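Local coordinates for ethanolamine utilization protein EutL (Clostridium perfringens E str. JGS1987, PDB 4TME), which forms trimers that tile the shell of the ethanolamine-utilization microcompartment and binds ethanolamine, which probably controls opening of its pore, at residues 45-49 with 124-128; 56-60 with 94-98; 146-152 with 184-190. All coordinates share one frame; numbering follows the deposited sequence. Where two conformers were deposited one is given.

Contact 1. Residues 45-49 with 124-128; sequences DVTYT and YAQCV. With ETA (ethanolamine), chain J.
Tyr124 reaches from strand 122-128 to helix 44-57 and gives its hydroxyl hydrogen to Thr49, with OH and OG1 2.8 Å apart. Thr49 OG1 lies at the edge of the tyrosine ring and in its plane. Tyr124 holds CG anti to its backbone N (chi1 -166°), which points the ring at the helix; the segment axes pass 10.8 Å apart. OG1 of Thr49 stands beside its own backbone N (chi1 -54°), and this turns it back onto the preceding helical turn, where it donates to Asp45 O at 2.8 Å. That carbonyl also accepts from Thr49 N, the two donors arriving from opposite faces of its plane. Flanking the phenol, Val46 CG2 comes to 3.8 Å from Tyr124 CE1, its side chain crossing the tyrosine at about a right angle, while Asp45 CB approaches CD2 obliquely. Farther along, Thr49 CG2 slides past Val128 CG2 at 4.2 Å. The carboxylate of Asp45 turns to ethanolamine, whose N donates to OD1 at 2.6 Å. The chemistry is thus a one-way relay, Tyr124 to Thr49 to the carbonyl of Asp45, which links the backbone of a ligand-binding residue to the strand, while OD1 of its carboxylate is held separately by Tyr149 OH.

Contact 2. Residues 56-60 with 94-98; sequences KAAEV and EVRSG
Ala58 and Val60 press against one side of helix 92-106, and here the two segments fit most closely. Ala58 CB lies 3.6 Å from Gly98 N, and the alpha carbons of Ala58 and Gly98 are 5.2 Å apart. Gly98 carries no side chain that would crowd Val60, whose CG1 lies over the helical backbone, 3.5 Å from Glu94 O, with CG2 at 4.4 Å from Gly98 CA. With CG1 beside its backbone N (chi1 -66°), Val60 directs this methyl at Glu94 O, which also accepts from Gly98 N within the helix. Val60 and Gly98 are buried. Both segments belong to a BMC domain, in which two helices pack beside an antiparallel sheet; residues 56-60 lead from helix 44-57 to strand 61-67, and the chain bends through an inverse gamma turn centred on Glu59, closed by a weak bond from Val60 N to Ala58 O. Val95, on the sheet side of helix 92-106, packs on Ile15 of strand 10-16.

Toward solvent the fit gives way to polar groups. Glu94 bends at chi2 (-60°) and brings OE2 back to the turn, where Glu59 N donates to it at 2.9 Å. The bond is nearly straight, 172° at the hydrogen, although the N-H meets the oxygen from above the carboxylate plane. Glu59 is exposed and its chain runs extended beyond CG, and its OE2 ends 4.5 Å from OE1 of Glu94, a pairing of like charges that is probably mildly unfavourable, though perhaps screened by solvent at this exposed margin. Ser97 OG also lies on this side, 3.5 Å from Ala58 CB. Ala57 O and Ser97 OG stand 3.9 Å apart without a hydrogen bond.

Contact 3. Residues 146-152 with 184-190; sequences ALAYLVA and FAGALLT. With ETA (ethanolamine), chain K; ETA (ethanolamine), chain J.
Ala148, Leu150 and Ala152 pair with Leu189, Ala187 and Ala185 through six backbone hydrogen bonds, two at each antiparallel hydrogen-bonded pair. The shortest joins Ala148 N to Leu189 O at 2.8 Å. Ala152 N meets Ala185 O at 3.0 Å. At the non-hydrogen-bonded pair of Val151 and Gly186 the alpha carbons come within 4.4 Å, and Gly186 CA makes a C-H...O contact with Leu150 O at 3.2 Å; the strands can close up here because Gly186 has no side chain to run into that carbonyl. A side chain adds a further polar bond: Thr190 OG1, anti to its own N (chi1 -167°), donates to Ala146 O at 2.7 Å, nearly along the C=O axis.

Among apolar contacts, Leu188 CD2 sits over one face of the Tyr149 ring, 3.8 Å from its centroid and 19° off the normal, a CH-pi contact between side chains that lie side by side. Leu150 and Leu189 cross at about a right angle on the other face of the sheet, their CD1 atoms 3.6 Å apart.

Ligand contacts gather at the Phe184 end. One ethanolamine lies over the Phe184 ring, its CA above the centre; the other lies near Phe184 CB and Val151 CG1.

Such antiparallel pairing is consistent with the core sheet of the second BMC domain. Both strands are interior to it, strand 146-152 bonding also to strand 122-128 and strand 185-191 to strand 171-176. Helices 154-167 and 193-212 cover the face carrying Leu150, through Leu161 and Phe203 among others, whereas the opposite face, with Tyr149 and Val151, turns toward helix 44-57.

Contacts 1 and 3 are joined directly, their centres about 8 Å apart. Tyr149 OH lies 2.7 Å from Asp45 OD1, and Tyr124 N lies 2.8 Å from Val151 O, since strands 122-128 and 146-152 are neighbours in one sheet. Both contacts touch the same ethanolamine, and contact 3 reaches a second one through Phe184; together they supply Asp45, Val151 and Phe184 to the pockets. Contact 2 shares helix 44-57 with contact 1 but lies near that helix's far end, about 19 Å from contact 1 and about 25 Å from contact 3 between centres, touching neither. Along the chain it is nested inside the loop that contact 1 closes.

Contact 1. Residues 45-49 with 124-128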
loop_
_atom_site.group_PDB
_atom_site.type_symbol
_atom_site.label_atom_id
_atom_site.label_comp_id
_atom_site.label_asym_id
_atom_site.label_seq_id
_atom_site.Cartn_x
_atom_site.Cartn_y
_atom_site.Cartn_z
ATOM N N ASP C 45 -10.705 -1.436 12.034
ATOM C CA ASP C 45 -10.463 -1.382 13.480
ATOM C C ASP C 45 -11.676 -1.860 14.291
ATOM O O ASP C 45 -11.501 -2.437 15.383
ATOM C CB ASP C 45 -10.048 0.026 13.884
ATOM C CG ASP C 45 -8.767 0.435 13.209
ATOM O OD1 ASP C 45 -7.737 -0.226 13.484
ATOM O OD2 ASP C 45 -8.839 1.349 12.341
ATOM N N VAL C 46 -12.893 -1.661 13.768
ATOM C CA VAL C 46 -14.076 -2.282 14.412
ATOM C C VAL C 46 -13.936 -3.795 14.354
ATOM O O VAL C 46 -14.208 -4.491 15.342
ATOM C CB VAL C 46 -15.402 -1.832 13.765
ATOM C CG1 VAL C 46 -16.593 -2.738 14.214
ATOM C CG2 VAL C 46 -15.675 -0.375 14.141
ATOM N N THR C 47 -13.490 -4.314 13.216
ATOM C CA THR C 47 -13.343 -5.759 13.094
ATOM C C THR C 47 -12.262 -6.300 14.019
ATOM O O THR C 47 -12.445 -7.337 14.642
ATOM C CB THR C 47 -13.065 -6.148 11.637
ATOM O OG1 THR C 47 -14.196 -5.741 10.863
ATOM C CG2 THR C 47 -12.884 -7.663 11.474
ATOM N N TYR C 48 -11.147 -5.591 14.156
ATOM C CA TYR C 48 -10.095 -6.038 15.073
ATOM C C TYR C 48 -10.604 -6.076 16.523
ATOM O O TYR C 48 -10.262 -6.987 17.306
ATOM C CB TYR C 48 -8.874 -5.110 14.972
ATOM C CG TYR C 48 -8.190 -5.156 13.616
ATOM C CD1 TYR C 48 -8.074 -6.352 12.908
ATOM C CD2 TYR C 48 -7.721 -3.998 13.025
ATOM C CE1 TYR C 48 -7.460 -6.383 11.643
ATOM C CE2 TYR C 48 -7.103 -4.013 11.777
ATOM C CZ TYR C 48 -6.964 -5.222 11.100
ATOM O OH TYR C 48 -6.348 -5.274 9.864
ATOM N N THR C 49 -11.420 -5.086 16.886
ATOM C CA THR C 49 -11.996 -5.036 18.222
ATOM C C THR C 49 -12.972 -6.208 18.403
ATOM O O THR C 49 -13.042 -6.821 19.489
ATOM C CB THR C 49 -12.724 -3.685 18.477
ATOM O OG1 THR C 49 -11.822 -2.607 18.201
ATOM C CG2 THR C 49 -13.190 -3.553 19.921
ATOM N N TYR C 124 -11.930 6.847 15.427
ATOM C CA TYR C 124 -12.309 5.781 16.361
ATOM C C TYR C 124 -11.693 6.122 17.695
ATOM O O TYR C 124 -10.500 6.404 17.763
ATOM C CB TYR C 124 -11.777 4.455 15.851
ATOM C CG TYR C 124 -12.308 3.156 16.470
ATOM C CD1 TYR C 124 -13.664 2.871 16.489
ATOM C CD2 TYR C 124 -11.417 2.169 16.906
ATOM C CE1 TYR C 124 -14.119 1.673 16.994
ATOM C CE2 TYR C 124 -11.871 0.958 17.414
ATOM C CZ TYR C 124 -13.216 0.717 17.439
ATOM O OH TYR C 124 -13.679 -0.516 17.925
ATOM N N ALA C 125 -12.497 6.105 18.743
ATOM C CA ALA C 125 -12.010 6.390 20.086
ATOM C C ALA C 125 -12.740 5.444 21.025
ATOM O O ALA C 125 -13.717 5.821 21.682
ATOM C CB ALA C 125 -12.249 7.834 20.457
ATOM N N GLN C 126 -12.283 4.199 21.022
ATOM C CA GLN C 126 -13.011 3.099 21.640
ATOM C C GLN C 126 -12.309 2.702 22.919
ATOM O O GLN C 126 -11.115 2.403 22.924
ATOM C CB GLN C 126 -13.095 1.917 20.672
ATOM C CG GLN C 126 -13.784 0.658 21.223
ATOM C CD GLN C 126 -15.288 0.800 21.387
ATOM O OE1 GLN C 126 -15.905 1.747 20.892
ATOM N NE2 GLN C 126 -15.887 -0.149 22.101
ATOM N N CYS C 127 -13.054 2.705 24.011
ATOM C CA CYS C 127 -12.525 2.227 25.260
ATOM C C CYS C 127 -12.820 0.732 25.317
ATOM O O CYS C 127 -13.979 0.331 25.371
ATOM C CB CYS C 127 -13.149 2.968 26.433
ATOM S SG CYS C 127 -12.427 2.504 28.017
ATOM N N VAL C 128 -11.775 -0.075 25.247
ATOM C CA VAL C 128 -11.891 -1.526 25.387
ATOM C C VAL C 128 -11.716 -1.780 26.873
ATOM O O VAL C 128 -10.604 -1.739 27.390
ATOM C CB VAL C 128 -10.846 -2.279 24.555
ATOM C CG1 VAL C 128 -10.966 -3.796 24.761
ATOM C CG2 VAL C 128 -10.964 -1.923 23.081
HETATM C CA ETA J . -4.464 0.551 12.718
HETATM N N ETA J . -5.437 -0.367 12.193
HETATM C C ETA J . -4.932 1.956 12.403
HETATM O O ETA J . -4.865 2.192 11.007
#

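Contact 2. Residues 56-60 with 94-98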
loop_
_atom_site.group_PDB
_atom_site.type_symbol
_atom_site.label_atom_id
_atom_site.label_comp_id
_atom_site.label_asym_id
_atom_site.label_seq_id
_atom_site.Cartn_x
_atom_site.Cartn_y
_atom_site.Cartn_z
ATOM N N LYS C 56 -12.827 -13.794 23.828
ATOM C CA LYS C 56 -13.389 -13.864 25.175
ATOM C C LYS C 56 -14.604 -14.817 25.214
ATOM O O LYS C 56 -14.987 -15.341 26.263
ATOM C CB LYS C 56 -13.798 -12.470 25.648
ATOM C CG LYS C 56 -12.631 -11.513 25.812
ATOM C CD LYS C 56 -13.014 -10.239 26.555
ATOM C CE LYS C 56 -13.682 -9.224 25.651
ATOM N NZ LYS C 56 -14.212 -8.040 26.437
ATOM N N ALA C 57 -15.184 -15.052 24.043
ATOM C CA ALA C 57 -16.471 -15.760 23.918
ATOM C C ALA C 57 -16.343 -17.242 23.595
ATOM O O ALA C 57 -17.278 -18.013 23.798
ATOM C CB ALA C 57 -17.310 -15.095 22.811
ATOM N N ALA C 58 -15.215 -17.638 23.034
ATOM C CA ALA C 58 -15.043 -18.993 22.528
ATOM C C ALA C 58 -13.576 -19.396 22.560
ATOM O O ALA C 58 -12.688 -18.542 22.776
ATOM C CB ALA C 58 -15.574 -19.086 21.088
ATOM N N GLU C 59 -13.323 -20.678 22.311
ATOM C CA GLU C 59 -11.959 -21.190 22.326
ATOM C C GLU C 59 -11.321 -20.941 20.967
ATOM O O GLU C 59 -11.167 -21.854 20.161
ATOM C CB GLU C 59 -11.923 -22.684 22.687
ATOM C CG GLU C 59 -10.497 -23.162 22.986
ATOM C CD GLU C 59 -10.418 -24.592 23.470
ATOM O OE1 GLU C 59 -9.284 -25.104 23.614
ATOM O OE2 GLU C 59 -11.478 -25.200 23.692
ATOM N N VAL C 60 -10.996 -19.679 20.709
ATOM C CA VAL C 60 -10.405 -19.255 19.444
ATOM C C VAL C 60 -9.264 -18.271 19.688
ATOM O O VAL C 60 -9.261 -17.521 20.670
ATOM C CB VAL C 60 -11.418 -18.574 18.498
ATOM C CG1 VAL C 60 -12.467 -19.573 18.050
ATOM C CG2 VAL C 60 -12.065 -17.373 19.162
ATOM N N GLU C 94 -16.200 -24.425 17.822
ATOM C CA GLU C 94 -15.607 -23.290 18.524
ATOM C C GLU C 94 -15.411 -22.093 17.583
ATOM O O GLU C 94 -15.689 -20.956 17.971
ATOM C CB GLU C 94 -14.279 -23.677 19.181
ATOM C CG GLU C 94 -14.442 -24.547 20.453
ATOM C CD GLU C 94 -15.252 -23.889 21.580
ATOM O OE1 GLU C 94 -15.788 -24.632 22.448
ATOM O OE2 GLU C 94 -15.339 -22.643 21.630
ATOM N N VAL C 95 -14.928 -22.360 16.374
ATOM C CA VAL C 95 -14.813 -21.323 15.362
ATOM C C VAL C 95 -16.161 -20.654 15.128
ATOM O O VAL C 95 -16.271 -19.436 15.149
ATOM C CB VAL C 95 -14.272 -21.889 14.060
ATOM C CG1 VAL C 95 -14.412 -20.879 12.931
ATOM C CG2 VAL C 95 -12.821 -22.300 14.262
ATOM N N ARG C 96 -17.195 -21.466 14.948
ATOM C CA ARG C 96 -18.543 -20.969 14.714
ATOM C C ARG C 96 -18.995 -20.060 15.871
ATOM O O ARG C 96 -19.561 -18.988 15.655
ATOM C CB ARG C 96 -19.460 -22.178 14.525
ATOM C CG ARG C 96 -20.864 -21.977 14.080
ATOM C CD ARG C 96 -21.437 -23.403 14.181
ATOM N NE ARG C 96 -22.749 -23.669 13.621
ATOM C CZ ARG C 96 -23.887 -23.298 14.179
ATOM N NH1 ARG C 96 -23.865 -22.567 15.286
ATOM N NH2 ARG C 96 -25.048 -23.633 13.608
ATOM N N SER C 97 -18.702 -20.450 17.109
ATOM C CA SER C 97 -19.072 -19.642 18.266
ATOM C C SER C 97 -18.303 -18.319 18.238
ATOM O O SER C 97 -18.862 -17.234 18.480
ATOM C CB SER C 97 -18.792 -20.425 19.556
ATOM O OG SER C 97 -19.046 -19.631 20.695
ATOM N N GLY C 98 -17.029 -18.407 17.880
ATOM C CA GLY C 98 -16.200 -17.216 17.759
ATOM C C GLY C 98 -16.699 -16.240 16.690
ATOM O O GLY C 98 -16.741 -15.022 16.918
#

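Contact 3. Residues 146-152 with 184-190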
loop_
_atom_site.group_PDB
_atom_site.type_symbol
_atom_site.label_atom_id
_atom_site.label_comp_id
_atom_site.label_asym_id
_atom_site.label_seq_id
_atom_site.Cartn_x
_atom_site.Cartn_y
_atom_site.Cartn_z
ATOM N N ALA C 146 -7.524 -2.744 30.394
ATOM C CA ALA C 146 -8.240 -1.826 29.506
ATOM C C ALA C 146 -7.313 -1.188 28.474
ATOM O O ALA C 146 -6.110 -1.024 28.718
ATOM C CB ALA C 146 -8.923 -0.740 30.316
ATOM N N LEU C 147 -7.890 -0.808 27.341
ATOM C CA LEU C 147 -7.181 -0.016 26.327
ATOM C C LEU C 147 -8.017 1.144 25.840
ATOM O O LEU C 147 -9.241 1.056 25.801
ATOM C CB LEU C 147 -6.817 -0.857 25.080
ATOM C CG LEU C 147 -5.745 -1.924 25.169
ATOM C CD1 LEU C 147 -5.726 -2.683 23.882
ATOM C CD2 LEU C 147 -4.380 -1.288 25.471
ATOM N N ALA C 148 -7.339 2.223 25.428
ATOM C CA ALA C 148 -7.909 3.188 24.515
ATOM C C ALA C 148 -7.425 2.842 23.103
ATOM O O ALA C 148 -6.234 2.795 22.858
ATOM C CB ALA C 148 -7.492 4.603 24.889
ATOM N N TYR C 149 -8.358 2.563 22.210
ATOM C CA TYR C 149 -8.068 2.209 20.814
ATOM C C TYR C 149 -8.391 3.438 19.977
ATOM O O TYR C 149 -9.559 3.775 19.790
ATOM C CB TYR C 149 -8.903 0.980 20.434
ATOM C CG TYR C 149 -8.532 0.272 19.138
ATOM C CD1 TYR C 149 -7.896 0.921 18.086
ATOM C CD2 TYR C 149 -8.844 -1.076 18.979
ATOM C CE1 TYR C 149 -7.581 0.235 16.895
ATOM C CE2 TYR C 149 -8.549 -1.750 17.831
ATOM C CZ TYR C 149 -7.936 -1.101 16.785
ATOM O OH TYR C 149 -7.652 -1.797 15.642
ATOM N N LEU C 150 -7.335 4.151 19.561
ATOM C CA LEU C 150 -7.454 5.496 18.982
ATOM C C LEU C 150 -6.999 5.473 17.524
ATOM O O LEU C 150 -5.854 5.096 17.250
ATOM C CB LEU C 150 -6.600 6.482 19.778
ATOM C CG LEU C 150 -6.848 6.474 21.292
ATOM C CD1 LEU C 150 -5.950 7.486 22.009
ATOM C CD2 LEU C 150 -8.308 6.748 21.615
ATOM N N VAL C 151 -7.889 5.846 16.603
ATOM C CA VAL C 151 -7.563 5.854 15.178
ATOM C C VAL C 151 -8.126 7.101 14.506
ATOM O O VAL C 151 -9.260 7.469 14.740
ATOM C CB VAL C 151 -8.119 4.602 14.460
ATOM C CG1 VAL C 151 -7.688 4.589 12.988
ATOM C CG2 VAL C 151 -7.641 3.336 15.149
ATOM N N ALA C 152 -7.313 7.754 13.682
ATOM C CA ALA C 152 -7.782 8.877 12.879
ATOM C C ALA C 152 -6.881 9.031 11.660
ATOM O O ALA C 152 -5.885 8.329 11.530
ATOM C CB ALA C 152 -7.792 10.169 13.712
ATOM N N PHE C 184 -4.639 5.469 7.609
ATOM C CA PHE C 184 -4.956 5.994 8.933
ATOM C C PHE C 184 -3.735 5.841 9.855
ATOM O O PHE C 184 -2.637 5.445 9.428
ATOM C CB PHE C 184 -6.190 5.271 9.505
ATOM C CG PHE C 184 -7.497 5.790 8.966
ATOM C CD1 PHE C 184 -7.913 5.496 7.668
ATOM C CD2 PHE C 184 -8.317 6.585 9.750
ATOM C CE1 PHE C 184 -9.137 5.982 7.189
ATOM C CE2 PHE C 184 -9.532 7.069 9.276
ATOM C CZ PHE C 184 -9.941 6.768 7.985
ATOM N N ALA C 185 -3.923 6.181 11.126
ATOM C CA ALA C 185 -2.852 6.128 12.107
ATOM C C ALA C 185 -3.481 6.160 13.479
ATOM O O ALA C 185 -4.698 6.340 13.599
ATOM C CB ALA C 185 -1.899 7.306 11.928
ATOM N N GLY C 186 -2.667 6.023 14.516
ATOM C CA GLY C 186 -3.200 6.113 15.870
ATOM C C GLY C 186 -2.405 5.253 16.821
ATOM O O GLY C 186 -1.201 5.077 16.626
ATOM N N ALA C 187 -3.057 4.715 17.851
ATOM C CA ALA C 187 -2.332 3.958 18.863
ATOM C C ALA C 187 -3.275 3.183 19.759
ATOM O O ALA C 187 -4.475 3.465 19.818
ATOM C CB ALA C 187 -1.479 4.887 19.727
ATOM N N LEU C 188 -2.690 2.226 20.460
ATOM C CA LEU C 188 -3.302 1.586 21.613
ATOM C C LEU C 188 -2.625 2.116 22.861
ATOM O O LEU C 188 -1.391 2.004 23.000
ATOM C CB LEU C 188 -3.142 0.064 21.577
ATOM C CG LEU C 188 -3.667 -0.676 20.345
ATOM C CD1 LEU C 188 -3.344 -2.179 20.416
ATOM C CD2 LEU C 188 -5.164 -0.446 20.176
ATOM N N LEU C 189 -3.410 2.692 23.769
ATOM C CA LEU C 189 -2.884 3.192 25.039
ATOM C C LEU C 189 -3.502 2.382 26.163
ATOM O O LEU C 189 -4.629 1.929 26.029
ATOM C CB LEU C 189 -3.206 4.676 25.260
ATOM C CG LEU C 189 -2.948 5.607 24.068
ATOM C CD1 LEU C 189 -3.318 7.041 24.430
ATOM C CD2 LEU C 189 -1.480 5.531 23.634
ATOM N N THR C 190 -2.800 2.221 27.275
ATOM C CA THR C 190 -3.383 1.484 28.407
ATOM C C THR C 190 -3.314 2.270 29.705
ATOM O O THR C 190 -2.519 3.193 29.855
ATOM C CB THR C 190 -2.715 0.102 28.605
ATOM O OG1 THR C 190 -3.505 -0.684 29.516
ATOM C CG2 THR C 190 -1.292 0.220 29.167
HETATM C CA ETA K . -10.242 3.116 9.299
HETATM N N ETA K . -9.616 2.332 8.255
HETATM C C ETA K . -11.691 3.422 8.948
HETATM O O ETA K . -12.442 2.264 8.691
HETATM C CA ETA J . -4.464 0.551 12.718
HETATM N N ETA J . -5.437 -0.367 12.193
HETATM C C ETA J . -4.932 1.956 12.403
HETATM O O ETA J . -4.865 2.192 11.007
#